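Local coordinates for protein tryptophan synthase alpha chain (Aquifex aeolicus, PDB 2EKC) that probably cleaves indoleglycerol phosphate to indole and glyceraldehyde 3-phosphate, as the alpha subunit in the last step of tryptophan biosynthesis, at residues T32-D46 with I246-E258. Numbering follows the deposited sequence.
Sequences TSLKAFKEVLKNGTD and IEDLGNLVKELKE
The flat amide of Asn-43 lies across the Gly-250 backbone: one face is covered by Gly-250 O, 3.3 Å from Asn-43 CG, and by Gly-250 CA. At its edge ND2 gives a nearly straight bond, in the plane of its own amide, to Glu-39 O (3.0 Å, 165°), fixing the amide's rotation. One face of the Glu-39 carboxylate is turned to Ile-246 O and, toward OE1, to Ile-246 CG2; Asn-43 ND2 approaches from the other face, well out of the plane, in a weak bond to OE2, which a water links to Glu-247 O. Glycine suits its place at Gly-250 because a beta carbon would collide with Glu-39 OE2 and Asn-43 ND2.

Ile-246 is a knob among Thr-32, Lys-35, Ala-36 and Glu-39. Ala-36 is small enough for Leu-249 CD2 to reach its CB at 3.7 Å, and Val-40 CG1 meets Leu-249 and Val-253. At Gly-44 (phi 117°) a beta carbon would jam against Asn-43 O and crowd Lys-257 CG, so glycine suits the turn. Bent at chi2 (57°), the lysine chain runs its CD past Gly-44 O and brings NZ to the syn side of Asp-46 OD2 at 2.6 Å; NZ also salt-bridges Glu-16 and hydrogen-bonds Lys-17 O. A methionine here would probably leave buried Asp-46 and Glu-16 without their cationic mate.

The roughly parallel helices join the TIM barrel's two ends: helix 30-42 follows strand 18-24, whose Leu-23 and Leu-19 back Val-40 and Val-253; helix 246-258, the chain's last, follows adjacent strand 230-233 and helix 235-242.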
ATOM      1  N   THR A  32       5.472 -10.060 -16.655  1.00 16.69           N
ATOM      2  CA  THR A  32       5.679  -8.622 -16.764  1.00 16.26           C
ATOM      3  C   THR A  32       5.493  -7.927 -15.415  1.00 15.23           C
ATOM      4  O   THR A  32       6.271  -7.045 -15.060  1.00 15.08           O
ATOM      5  CB  THR A  32       4.711  -8.003 -17.789  1.00 17.52           C
ATOM      6  OG1 THR A  32       4.884  -8.644 -19.058  1.00 17.57           O
ATOM      7  CG2 THR A  32       4.973  -6.507 -17.941  1.00 20.21           C
ATOM      8  N   SER A  33       4.474  -8.328 -14.656  1.00 14.18           N
ATOM      9  CA  SER A  33       4.233  -7.714 -13.353  1.00 13.87           C
ATOM     10  C   SER A  33       5.390  -7.983 -12.396  1.00 13.40           C
ATOM     11  O   SER A  33       5.746  -7.135 -11.580  1.00 14.25           O
ATOM     12  CB  SER A  33       2.911  -8.215 -12.742  1.00 11.58           C
ATOM     13  OG  SER A  33       3.004  -9.538 -12.237  1.00 11.44           O
ATOM     14  N   LEU A  34       5.988  -9.162 -12.496  1.00 14.24           N
ATOM     15  CA  LEU A  34       7.109  -9.493 -11.623  1.00 14.39           C
ATOM     16  C   LEU A  34       8.300  -8.598 -11.950  1.00 14.72           C
ATOM     17  O   LEU A  34       8.989  -8.121 -11.053  1.00 14.88           O
ATOM     18  CB  LEU A  34       7.496 -10.960 -11.784  1.00 14.04           C
ATOM     19  CG  LEU A  34       8.671 -11.460 -10.943  1.00 12.72           C
ATOM     20  CD1 LEU A  34       8.384 -11.262  -9.456  1.00 15.03           C
ATOM     21  CD2 LEU A  34       8.908 -12.934 -11.253  1.00 14.90           C
ATOM     22  N   LYS A  35       8.536  -8.360 -13.237  1.00 14.62           N
ATOM     23  CA  LYS A  35       9.640  -7.497 -13.638  1.00 16.28           C
ATOM     24  C   LYS A  35       9.379  -6.085 -13.124  1.00 15.08           C
ATOM     25  O   LYS A  35      10.289  -5.415 -12.640  1.00 15.71           O
ATOM     26  CB  LYS A  35       9.789  -7.498 -15.164  1.00 18.32           C
ATOM     27  CG  LYS A  35      10.205  -8.851 -15.716  1.00 21.67           C
ATOM     28  CD  LYS A  35      10.266  -8.854 -17.238  1.00 24.47           C
ATOM     29  CE  LYS A  35      10.589 -10.251 -17.751  1.00 26.91           C
ATOM     30  NZ  LYS A  35      10.566 -10.337 -19.236  1.00 29.14           N
ATOM     31  N   ALA A  36       8.125  -5.648 -13.219  1.00 15.43           N
ATOM     32  CA  ALA A  36       7.720  -4.325 -12.749  1.00 12.67           C
ATOM     33  C   ALA A  36       7.998  -4.183 -11.251  1.00 13.52           C
ATOM     34  O   ALA A  36       8.582  -3.193 -10.807  1.00 13.56           O
ATOM     35  CB  ALA A  36       6.236  -4.112 -13.026  1.00 13.02           C
ATOM     36  N   PHE A  37       7.560  -5.169 -10.475  1.00 13.01           N
ATOM     37  CA  PHE A  37       7.779  -5.166  -9.029  1.00 12.80           C
ATOM     38  C   PHE A  37       9.272  -5.045  -8.703  1.00 13.36           C
ATOM     39  O   PHE A  37       9.671  -4.245  -7.861  1.00 14.87           O
ATOM     40  CB  PHE A  37       7.216  -6.449  -8.409  1.00 13.46           C
ATOM     41  CG  PHE A  37       5.761  -6.354  -8.011  1.00 12.79           C
ATOM     42  CD1 PHE A  37       5.363  -5.513  -6.979  1.00 14.37           C
ATOM     43  CD2 PHE A  37       4.797  -7.124  -8.651  1.00 12.07           C
ATOM     44  CE1 PHE A  37       4.020  -5.443  -6.586  1.00 15.37           C
ATOM     45  CE2 PHE A  37       3.456  -7.062  -8.268  1.00 10.86           C
ATOM     46  CZ  PHE A  37       3.070  -6.221  -7.234  1.00 11.66           C
ATOM     47  N   LYS A  38      10.093  -5.836  -9.380  1.00 13.48           N
ATOM     48  CA  LYS A  38      11.530  -5.801  -9.150  1.00 15.52           C
ATOM     49  C   LYS A  38      12.113  -4.430  -9.498  1.00 15.39           C
ATOM     50  O   LYS A  38      12.981  -3.916  -8.792  1.00 13.76           O
ATOM     51  CB  LYS A  38      12.216  -6.892  -9.976  1.00 16.05           C
ATOM     52  CG  LYS A  38      11.914  -8.301  -9.481  1.00 19.54           C
ATOM     53  CD  LYS A  38      12.570  -9.352 -10.358  1.00 22.56           C
ATOM     54  CE  LYS A  38      12.431 -10.739  -9.752  1.00 25.05           C
ATOM     55  NZ  LYS A  38      13.016 -11.789 -10.633  1.00 26.19           N
ATOM     56  N   GLU A  39      11.610  -3.835 -10.573  1.00 15.56           N
ATOM     57  CA  GLU A  39      12.089  -2.537 -11.022  1.00 15.99           C
ATOM     58  C   GLU A  39      11.807  -1.427 -10.011  1.00 16.07           C
ATOM     59  O   GLU A  39      12.694  -0.625  -9.708  1.00 14.41           O
ATOM     60  CB  GLU A  39      11.451  -2.184 -12.365  1.00 15.65           C
ATOM     61  CG  GLU A  39      12.041  -0.957 -13.043  1.00 19.48           C
ATOM     62  CD  GLU A  39      13.498  -1.153 -13.429  1.00 22.44           C
ATOM     63  OE1 GLU A  39      13.883  -2.306 -13.707  1.00 21.37           O
ATOM     64  OE2 GLU A  39      14.253  -0.158 -13.469  1.00 24.57           O
ATOM     65  N   VAL A  40      10.586  -1.374  -9.480  1.00 14.69           N
ATOM     66  CA  VAL A  40      10.264  -0.320  -8.520  1.00 15.01           C
ATOM     67  C   VAL A  40      11.030  -0.504  -7.213  1.00 15.39           C
ATOM     68  O   VAL A  40      11.356   0.472  -6.536  1.00 15.76           O
ATOM     69  CB  VAL A  40       8.727  -0.217  -8.235  1.00 14.93           C
ATOM     70  CG1 VAL A  40       7.967  -0.095  -9.553  1.00 14.78           C
ATOM     71  CG2 VAL A  40       8.238  -1.407  -7.419  1.00 13.76           C
ATOM     72  N   LEU A  41      11.341  -1.746  -6.869  1.00 15.03           N
ATOM     73  CA  LEU A  41      12.094  -2.012  -5.648  1.00 17.44           C
ATOM     74  C   LEU A  41      13.547  -1.583  -5.828  1.00 19.41           C
ATOM     75  O   LEU A  41      14.145  -0.988  -4.931  1.00 17.89           O
ATOM     76  CB  LEU A  41      12.030  -3.501  -5.296  1.00 17.13           C
ATOM     77  CG  LEU A  41      10.655  -3.999  -4.837  1.00 17.11           C
ATOM     78  CD1 LEU A  41      10.642  -5.511  -4.800  1.00 18.00           C
ATOM     79  CD2 LEU A  41      10.324  -3.416  -3.470  1.00 17.09           C
ATOM     80  N   LYS A  42      14.105  -1.879  -6.998  1.00 19.96           N
ATOM     81  CA  LYS A  42      15.490  -1.533  -7.301  1.00 21.44           C
ATOM     82  C   LYS A  42      15.700  -0.026  -7.390  1.00 22.43           C
ATOM     83  O   LYS A  42      16.806   0.471  -7.156  1.00 22.88           O
ATOM     84  CB  LYS A  42      15.914  -2.186  -8.621  1.00 22.63           C
ATOM     85  CG  LYS A  42      17.333  -1.854  -9.070  1.00 26.20           C
ATOM     86  CD  LYS A  42      17.662  -2.501 -10.412  1.00 29.16           C
ATOM     87  CE  LYS A  42      19.049  -2.098 -10.910  1.00 30.69           C
ATOM     88  NZ  LYS A  42      19.184  -0.622 -11.062  1.00 30.87           N
ATOM     89  N   ASN A  43      14.640   0.706  -7.713  1.00 20.21           N
ATOM     90  CA  ASN A  43      14.757   2.145  -7.862  1.00 19.47           C
ATOM     91  C   ASN A  43      14.361   3.041  -6.682  1.00 18.96           C
ATOM     92  O   ASN A  43      14.186   4.246  -6.848  1.00 19.17           O
ATOM     93  CB  ASN A  43      14.024   2.572  -9.135  1.00 19.80           C
ATOM     94  CG  ASN A  43      14.855   2.323 -10.390  1.00 22.02           C
ATOM     95  OD1 ASN A  43      15.733   3.114 -10.727  1.00 22.25           O
ATOM     96  ND2 ASN A  43      14.594   1.212 -11.068  1.00 19.32           N
ATOM     97  N   GLY A  44      14.218   2.470  -5.491  1.00 18.59           N
ATOM     98  CA  GLY A  44      13.908   3.317  -4.351  1.00 19.53           C
ATOM     99  C   GLY A  44      12.607   3.159  -3.594  1.00 18.81           C
ATOM    100  O   GLY A  44      12.354   3.927  -2.664  1.00 19.21           O
ATOM    101  N   THR A  45      11.777   2.194  -3.973  1.00 16.37           N
ATOM    102  CA  THR A  45      10.513   1.983  -3.271  1.00 14.88           C
ATOM    103  C   THR A  45      10.816   1.559  -1.828  1.00 13.89           C
ATOM    104  O   THR A  45      11.615   0.655  -1.592  1.00 13.58           O
ATOM    105  CB  THR A  45       9.665   0.896  -3.983  1.00 14.58           C
ATOM    106  OG1 THR A  45       9.181   1.416  -5.230  1.00 14.92           O
ATOM    107  CG2 THR A  45       8.489   0.474  -3.124  1.00 13.75           C
ATOM    108  N   ASP A  46      10.179   2.222  -0.867  1.00 13.45           N
ATOM    109  CA  ASP A  46      10.393   1.923   0.550  1.00 13.85           C
ATOM    110  C   ASP A  46       9.389   0.933   1.118  1.00 14.30           C
ATOM    111  O   ASP A  46       9.716   0.144   2.006  1.00 14.08           O
ATOM    112  CB  ASP A  46      10.335   3.215   1.357  1.00 11.10           C
ATOM    113  CG  ASP A  46      11.403   4.198   0.932  1.00 14.15           C
ATOM    114  OD1 ASP A  46      12.593   3.874   1.124  1.00 13.47           O
ATOM    115  OD2 ASP A  46      11.058   5.277   0.398  1.00 13.33           O
ATOM    116  N   ILE A 246       9.052  -0.998 -18.674  1.00 15.73           N
ATOM    117  CA  ILE A 246       9.796  -1.220 -17.441  1.00 17.63           C
ATOM    118  C   ILE A 246      10.870  -0.182 -17.144  1.00 18.81           C
ATOM    119  O   ILE A 246      11.024   0.250 -15.998  1.00 16.73           O
ATOM    120  CB  ILE A 246      10.443  -2.623 -17.448  1.00 20.73           C
ATOM    121  CG1 ILE A 246       9.382  -3.680 -17.783  1.00 20.13           C
ATOM    122  CG2 ILE A 246      11.092  -2.913 -16.099  1.00 21.68           C
ATOM    123  CD1 ILE A 246       8.129  -3.602 -16.926  1.00 21.68           C
ATOM    124  N   GLU A 247      11.616   0.222 -18.168  1.00 19.79           N
ATOM    125  CA  GLU A 247      12.667   1.208 -17.961  1.00 19.49           C
ATOM    126  C   GLU A 247      12.078   2.549 -17.545  1.00 17.83           C
ATOM    127  O   GLU A 247      12.617   3.217 -16.667  1.00 18.43           O
ATOM    128  CB  GLU A 247      13.508   1.386 -19.227  1.00 21.34           C
ATOM    129  CG  GLU A 247      14.725   2.275 -19.007  1.00 26.43           C
ATOM    130  CD  GLU A 247      15.526   2.505 -20.274  1.00 30.49           C
ATOM    131  OE1 GLU A 247      15.938   1.514 -20.911  1.00 30.54           O
ATOM    132  OE2 GLU A 247      15.746   3.679 -20.630  1.00 34.26           O
ATOM    133  N   ASP A 248      10.975   2.944 -18.175  1.00 17.64           N
ATOM    134  CA  ASP A 248      10.326   4.211 -17.842  1.00 17.49           C
ATOM    135  C   ASP A 248       9.729   4.150 -16.443  1.00 16.58           C
ATOM    136  O   ASP A 248       9.664   5.161 -15.741  1.00 15.64           O
ATOM    137  CB  ASP A 248       9.222   4.542 -18.852  1.00 19.72           C
ATOM    138  CG  ASP A 248       9.772   4.848 -20.239  1.00 23.76           C
ATOM    139  OD1 ASP A 248      10.664   5.713 -20.350  1.00 23.80           O
ATOM    140  OD2 ASP A 248       9.307   4.225 -21.216  1.00 29.27           O
ATOM    141  N   LEU A 249       9.286   2.963 -16.043  1.00 16.46           N
ATOM    142  CA  LEU A 249       8.708   2.770 -14.712  1.00 16.46           C
ATOM    143  C   LEU A 249       9.784   3.001 -13.649  1.00 15.99           C
ATOM    144  O   LEU A 249       9.562   3.701 -12.659  1.00 15.92           O
ATOM    145  CB  LEU A 249       8.143   1.349 -14.585  1.00 15.14           C
ATOM    146  CG  LEU A 249       7.614   0.927 -13.211  1.00 15.07           C
ATOM    147  CD1 LEU A 249       6.457   1.827 -12.795  1.00 13.83           C
ATOM    148  CD2 LEU A 249       7.167  -0.528 -13.271  1.00 14.85           C
ATOM    149  N   GLY A 250      10.953   2.406 -13.861  1.00 16.82           N
ATOM    150  CA  GLY A 250      12.046   2.579 -12.922  1.00 17.49           C
ATOM    151  C   GLY A 250      12.475   4.032 -12.851  1.00 17.67           C
ATOM    152  O   GLY A 250      12.810   4.541 -11.776  1.00 19.48           O
ATOM    153  N   ASN A 251      12.462   4.708 -13.994  1.00 17.53           N
ATOM    154  CA  ASN A 251      12.842   6.116 -14.043  1.00 18.74           C
ATOM    155  C   ASN A 251      11.866   6.967 -13.243  1.00 17.75           C
ATOM    156  O   ASN A 251      12.273   7.893 -12.541  1.00 17.34           O
ATOM    157  CB  ASN A 251      12.882   6.625 -15.488  1.00 18.93           C
ATOM    158  CG  ASN A 251      14.053   6.067 -16.276  1.00 22.82           C
ATOM    159  OD1 ASN A 251      15.071   5.675 -15.704  1.00 23.69           O
ATOM    160  ND2 ASN A 251      13.922   6.050 -17.598  1.00 24.48           N
ATOM    161  N   LEU A 252      10.578   6.655 -13.354  1.00 17.87           N
ATOM    162  CA  LEU A 252       9.549   7.399 -12.636  1.00 17.65           C
ATOM    163  C   LEU A 252       9.688   7.225 -11.124  1.00 17.59           C
ATOM    164  O   LEU A 252       9.556   8.187 -10.366  1.00 17.47           O
ATOM    165  CB  LEU A 252       8.154   6.950 -13.084  1.00 18.21           C
ATOM    166  CG  LEU A 252       6.960   7.600 -12.371  1.00 19.80           C
ATOM    167  CD1 LEU A 252       7.002   9.114 -12.547  1.00 20.42           C
ATOM    168  CD2 LEU A 252       5.659   7.033 -12.932  1.00 20.48           C
ATOM    169  N   VAL A 253       9.956   6.000 -10.688  1.00 18.32           N
ATOM    170  CA  VAL A 253      10.120   5.727  -9.261  1.00 17.90           C
ATOM    171  C   VAL A 253      11.345   6.467  -8.726  1.00 19.23           C
ATOM    172  O   VAL A 253      11.329   6.991  -7.612  1.00 17.60           O
ATOM    173  CB  VAL A 253      10.282   4.213  -8.997  1.00 17.86           C
ATOM    174  CG1 VAL A 253      10.734   3.971  -7.554  1.00 18.72           C
ATOM    175  CG2 VAL A 253       8.964   3.499  -9.260  1.00 11.49           C
ATOM    176  N   LYS A 254      12.402   6.509  -9.529  1.00 19.72           N
ATOM    177  CA  LYS A 254      13.627   7.190  -9.133  1.00 22.52           C
ATOM    178  C   LYS A 254      13.359   8.680  -8.957  1.00 22.96           C
ATOM    179  O   LYS A 254      13.831   9.297  -8.005  1.00 24.86           O
ATOM    180  CB  LYS A 254      14.714   6.973 -10.189  1.00 22.85           C
ATOM    181  CG  LYS A 254      16.056   7.587  -9.833  1.00 27.69           C
ATOM    182  CD  LYS A 254      17.156   7.097 -10.771  1.00 32.95           C
ATOM    183  CE  LYS A 254      16.908   7.539 -12.203  1.00 35.68           C
ATOM    184  NZ  LYS A 254      17.955   7.037 -13.139  1.00 40.36           N
ATOM    185  N   GLU A 255      12.590   9.252  -9.878  1.00 23.62           N
ATOM    186  CA  GLU A 255      12.254  10.668  -9.827  1.00 24.47           C
ATOM    187  C   GLU A 255      11.344  11.011  -8.645  1.00 23.90           C
ATOM    188  O   GLU A 255      11.548  12.020  -7.969  1.00 21.79           O
ATOM    189  CB  GLU A 255      11.599  11.091 -11.144  1.00 27.76           C
ATOM    190  CG  GLU A 255      11.056  12.504 -11.136  1.00 36.09           C
ATOM    191  CD  GLU A 255      10.916  13.072 -12.529  1.00 39.94           C
ATOM    192  OE1 GLU A 255      10.379  12.362 -13.410  1.00 43.02           O
ATOM    193  OE2 GLU A 255      11.338  14.229 -12.741  1.00 41.07           O
ATOM    194  N   LEU A 256      10.337  10.177  -8.402  1.00 22.28           N
ATOM    195  CA  LEU A 256       9.422  10.404  -7.288  1.00 21.67           C
ATOM    196  C   LEU A 256      10.201  10.402  -5.977  1.00 21.15           C
ATOM    197  O   LEU A 256       9.999  11.258  -5.117  1.00 20.39           O
ATOM    198  CB  LEU A 256       8.353   9.310  -7.249  1.00 21.20           C
ATOM    199  CG  LEU A 256       7.369   9.269  -8.419  1.00 21.98           C
ATOM    200  CD1 LEU A 256       6.443   8.064  -8.280  1.00 20.98           C
ATOM    201  CD2 LEU A 256       6.566  10.564  -8.446  1.00 22.41           C
ATOM    202  N   LYS A 257      11.096   9.430  -5.839  1.00 22.36           N
ATOM    203  CA  LYS A 257      11.915   9.301  -4.643  1.00 24.45           C
ATOM    204  C   LYS A 257      12.815  10.528  -4.468  1.00 25.24           C
ATOM    205  O   LYS A 257      13.217  10.858  -3.353  1.00 25.27           O
ATOM    206  CB  LYS A 257      12.758   8.024  -4.731  1.00 26.44           C
ATOM    207  CG  LYS A 257      13.494   7.675  -3.453  1.00 27.71           C
ATOM    208  CD  LYS A 257      12.534   7.528  -2.278  1.00 25.38           C
ATOM    209  CE  LYS A 257      13.302   7.501  -0.973  1.00 25.12           C
ATOM    210  NZ  LYS A 257      12.427   7.512   0.224  1.00 22.89           N
ATOM    211  N   GLU A 258      13.133  11.200  -5.572  1.00 26.92           N
ATOM    212  CA  GLU A 258      13.961  12.402  -5.516  1.00 27.94           C
ATOM    213  C   GLU A 258      13.225  13.505  -4.765  1.00 26.77           C
ATOM    214  O   GLU A 258      13.831  14.270  -4.017  1.00 29.05           O
ATOM    215  CB  GLU A 258      14.311  12.884  -6.928  1.00 29.97           C
ATOM    216  CG  GLU A 258      15.649  12.367  -7.434  1.00 34.78           C
ATOM    217  CD  GLU A 258      15.951  12.805  -8.858  1.00 36.97           C
ATOM    218  OE1 GLU A 258      15.712  13.989  -9.187  1.00 39.35           O
ATOM    219  OE2 GLU A 258      16.439  11.966  -9.644  1.00 38.84           O
TER
HETATM  220  O   HOH W   1      14.682   2.179 -15.052  1.00 23.60           O